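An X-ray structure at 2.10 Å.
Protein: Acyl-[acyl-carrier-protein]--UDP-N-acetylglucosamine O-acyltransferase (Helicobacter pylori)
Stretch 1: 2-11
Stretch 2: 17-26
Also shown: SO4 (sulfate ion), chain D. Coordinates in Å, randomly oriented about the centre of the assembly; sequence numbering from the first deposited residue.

Stretch 1, residues 2-11: SKIAKTAIIS
Stretch 2 (17-26) NKGVEIGEFC

Ile22 is the apolar centre of the contact: of all residues in either stretch it has the largest area covered by the other, 89 Å². Its backbone is extended (phi/psi -129/119), its chi1/chi2 are m/t (-62°, 178°), and its CA-to-CB bond points sideways. Three side chains of stretch 1 pack on it: Ile10 CD1 lies 3.6 Å from Ile22 CD1, Ala8 CB 3.8 Å from Ile22 CG2, and Ile4 CG2 4.1 Å from Ile22 CB. Ile4 and Ile10 share the m/t rotamer; the end of Ile10 comes nearer than its sideways CA-to-CB bond suggests. Ala8 CB also meets Cys26 CB at 4.2 Å, extending the apolar patch.

The backbones run in register alongside this packing. The two stretches run parallel: Ser2 CA lies 4.7 Å from Gly19 CA, Lys3 CA 4.9 Å from Glu21 CA, Ile4 CA 4.6 Å from Ile22 CA, Ala5 CA 5.1 Å from Glu24 CA and Ala8 CA 4.2 Å from Phe25 CA. A single beta bridge joins Ile4 (-113/115) to Ile22, whose N donates to Lys3 O (3.0 Å, 161°) and whose O accepts from Ala5 N (2.8 Å, 171°). Lys3 O also takes a CA-H...O contact from Glu21 CA at 3.3 Å.

Beyond the bridge both chains turn. Ala5 to Ala8 form a type I turn, with Lys6 at -66/-27 and Thr7 at -77/-17, closed by Ala8 N to Ala5 O at 3.2 Å. Gly23 to Cys26 form a type II turn, with Glu24 at -60/141 and Phe25 at 59/22. Just after the first turn, Ile9 N donates to the O of Cys26, the last residue of the second (2.8 Å, 161°), and Ala8 CA approaches Cys26 O at 3.5 Å.

Thr7 links the turns. Its CA-to-CB bond points toward stretch 2, and with chi1 p (57°) its OG1 donates to Glu24 OE2 at 2.6 Å while accepting from Phe25 N (3.1 Å, 155°). OG1 lies over one face of the Phe25 ring (chi1 -51°), and Thr7 CB is 3.6 Å from Phe25 CE2. Glu24, m/m (-50°, -78°), brings its carboxylate back although its CA-to-CB bond points away overall.

At the polar edge, a water accepts from Thr7 N at 3.1 Å and lies 2.7 Å from Glu24 OE2 and 3.0 Å from sulfate O4. The CA-to-CB bond of Lys3 points away from stretch 2; with chi1 to chi4 t/p/t/m, its NZ donates to sulfate O2 at 2.8 Å. Lys6 N makes a weak hydrogen bond to sulfate O3 at 3.3 Å.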

# COMPACT_ATOMS: atom_id res chain seq x y z
N SER A 2 -6.41 -16.31 27.98
CA SER A 2 -6.78 -17.75 27.89
C SER A 2 -8.25 -17.91 27.50
O SER A 2 -8.94 -18.79 28.03
CB SER A 2 -6.52 -18.45 29.22
OG SER A 2 -5.16 -18.33 29.61
N LYS A 3 -8.72 -17.08 26.58
CA LYS A 3 -10.11 -17.16 26.16
C LYS A 3 -10.28 -17.29 24.65
O LYS A 3 -9.61 -16.60 23.87
CB LYS A 3 -10.88 -15.93 26.65
CG LYS A 3 -12.36 -15.97 26.31
CD LYS A 3 -13.01 -17.24 26.83
CE LYS A 3 -14.51 -17.19 26.65
NZ LYS A 3 -15.07 -16.00 27.33
N ILE A 4 -11.18 -18.18 24.25
CA ILE A 4 -11.48 -18.42 22.85
C ILE A 4 -12.91 -17.95 22.57
O ILE A 4 -13.86 -18.51 23.11
CB ILE A 4 -11.36 -19.91 22.52
CG1 ILE A 4 -9.92 -20.37 22.74
CG2 ILE A 4 -11.81 -20.17 21.08
CD1 ILE A 4 -9.71 -21.85 22.56
N ALA A 5 -13.04 -16.92 21.74
CA ALA A 5 -14.35 -16.38 21.39
C ALA A 5 -15.27 -17.46 20.81
O ALA A 5 -14.86 -18.25 19.96
CB ALA A 5 -14.20 -15.23 20.40
N LYS A 6 -16.51 -17.48 21.28
CA LYS A 6 -17.49 -18.45 20.82
C LYS A 6 -17.85 -18.28 19.35
O LYS A 6 -18.25 -19.23 18.68
CB LYS A 6 -18.76 -18.35 21.67
CG LYS A 6 -19.79 -19.43 21.39
CD LYS A 6 -20.95 -19.34 22.37
CE LYS A 6 -20.47 -19.45 23.81
NZ LYS A 6 -19.73 -20.73 24.07
N THR A 7 -17.73 -17.05 18.84
CA THR A 7 -18.06 -16.77 17.45
C THR A 7 -16.97 -17.22 16.48
O THR A 7 -17.20 -17.32 15.28
CB THR A 7 -18.27 -15.26 17.22
OG1 THR A 7 -17.10 -14.56 17.63
CG2 THR A 7 -19.48 -14.76 18.01
N ALA A 8 -15.77 -17.48 17.00
CA ALA A 8 -14.67 -17.92 16.16
C ALA A 8 -14.97 -19.28 15.53
O ALA A 8 -15.59 -20.13 16.16
CB ALA A 8 -13.37 -18.00 16.98
N ILE A 9 -14.55 -19.47 14.28
CA ILE A 9 -14.75 -20.74 13.58
C ILE A 9 -13.41 -21.46 13.60
O ILE A 9 -12.44 -21.01 12.99
CB ILE A 9 -15.18 -20.53 12.11
CG1 ILE A 9 -16.50 -19.75 12.06
CG2 ILE A 9 -15.34 -21.89 11.42
CD1 ILE A 9 -17.67 -20.46 12.75
N ILE A 10 -13.37 -22.59 14.30
CA ILE A 10 -12.15 -23.35 14.46
C ILE A 10 -12.33 -24.81 14.06
O ILE A 10 -13.11 -25.54 14.66
CB ILE A 10 -11.68 -23.30 15.93
CG1 ILE A 10 -11.59 -21.84 16.38
CG2 ILE A 10 -10.34 -24.01 16.09
CD1 ILE A 10 -11.35 -21.69 17.87
N SER A 11 -11.60 -25.24 13.03
CA SER A 11 -11.69 -26.62 12.57
C SER A 11 -11.34 -27.59 13.69
O SER A 11 -10.40 -27.36 14.46
CB SER A 11 -10.72 -26.86 11.42
OG SER A 11 -10.58 -28.25 11.19
N ASN A 17 -2.94 -25.25 21.34
CA ASN A 17 -2.31 -25.53 22.63
C ASN A 17 -2.96 -24.72 23.74
O ASN A 17 -3.88 -23.93 23.51
CB ASN A 17 -0.82 -25.21 22.56
CG ASN A 17 -0.02 -25.88 23.68
OD1 ASN A 17 1.18 -25.65 23.82
ND2 ASN A 17 -0.68 -26.73 24.47
N LYS A 18 -2.48 -24.92 24.97
CA LYS A 18 -3.01 -24.22 26.12
C LYS A 18 -2.59 -22.75 26.17
O LYS A 18 -1.57 -22.37 25.61
CB LYS A 18 -2.58 -24.93 27.41
CG LYS A 18 -3.00 -24.20 28.68
CD LYS A 18 -4.49 -23.90 28.67
CE LYS A 18 -4.87 -22.92 29.76
NZ LYS A 18 -6.28 -22.45 29.61
N GLY A 19 -3.40 -21.94 26.84
CA GLY A 19 -3.11 -20.52 26.97
C GLY A 19 -3.36 -19.69 25.73
O GLY A 19 -3.07 -18.49 25.73
N VAL A 20 -3.90 -20.29 24.68
CA VAL A 20 -4.16 -19.56 23.44
C VAL A 20 -5.41 -18.68 23.50
O VAL A 20 -6.46 -19.11 23.95
CB VAL A 20 -4.30 -20.52 22.24
CG1 VAL A 20 -4.65 -19.74 20.97
CG2 VAL A 20 -3.00 -21.29 22.03
N GLU A 21 -5.27 -17.44 23.04
CA GLU A 21 -6.39 -16.51 23.01
C GLU A 21 -6.82 -16.30 21.56
O GLU A 21 -5.99 -16.04 20.69
CB GLU A 21 -5.97 -15.16 23.61
CG GLU A 21 -5.59 -15.23 25.08
CD GLU A 21 -5.15 -13.88 25.61
OE1 GLU A 21 -5.95 -12.92 25.52
OE2 GLU A 21 -4.01 -13.78 26.11
N ILE A 22 -8.12 -16.42 21.31
CA ILE A 22 -8.65 -16.26 19.97
C ILE A 22 -9.81 -15.27 20.02
O ILE A 22 -10.80 -15.50 20.70
CB ILE A 22 -9.12 -17.63 19.41
CG1 ILE A 22 -7.93 -18.58 19.32
CG2 ILE A 22 -9.76 -17.45 18.04
CD1 ILE A 22 -8.28 -19.98 18.84
N GLY A 23 -9.66 -14.16 19.30
CA GLY A 23 -10.68 -13.13 19.29
C GLY A 23 -11.93 -13.48 18.51
O GLY A 23 -12.02 -14.55 17.91
N GLU A 24 -12.89 -12.56 18.50
CA GLU A 24 -14.15 -12.75 17.79
C GLU A 24 -13.99 -12.97 16.29
O GLU A 24 -13.15 -12.34 15.64
CB GLU A 24 -15.06 -11.53 18.00
CG GLU A 24 -15.23 -11.09 19.44
CD GLU A 24 -16.20 -11.95 20.21
OE1 GLU A 24 -16.34 -11.73 21.42
OE2 GLU A 24 -16.84 -12.84 19.59
N PHE A 25 -14.80 -13.86 15.74
CA PHE A 25 -14.82 -14.15 14.31
C PHE A 25 -13.54 -14.64 13.65
O PHE A 25 -13.39 -14.50 12.44
CB PHE A 25 -15.33 -12.91 13.56
CG PHE A 25 -16.63 -12.37 14.09
CD1 PHE A 25 -16.72 -11.04 14.51
CD2 PHE A 25 -17.75 -13.19 14.21
CE1 PHE A 25 -17.91 -10.53 15.04
CE2 PHE A 25 -18.95 -12.69 14.74
CZ PHE A 25 -19.03 -11.36 15.16
N CYS A 26 -12.60 -15.20 14.40
CA CYS A 26 -11.39 -15.71 13.75
C CYS A 26 -11.80 -16.92 12.92
O CYS A 26 -12.78 -17.59 13.25
CB CYS A 26 -10.33 -16.12 14.77
SG CYS A 26 -9.36 -14.76 15.47
S SO4 D . -17.22 -15.11 24.42
O1 SO4 D . -18.65 -14.90 24.22
O2 SO4 D . -16.82 -14.53 25.69
O3 SO4 D . -16.92 -16.53 24.43
O4 SO4 D . -16.45 -14.48 23.35
O HOH W 1 -18.19 -14.76 20.91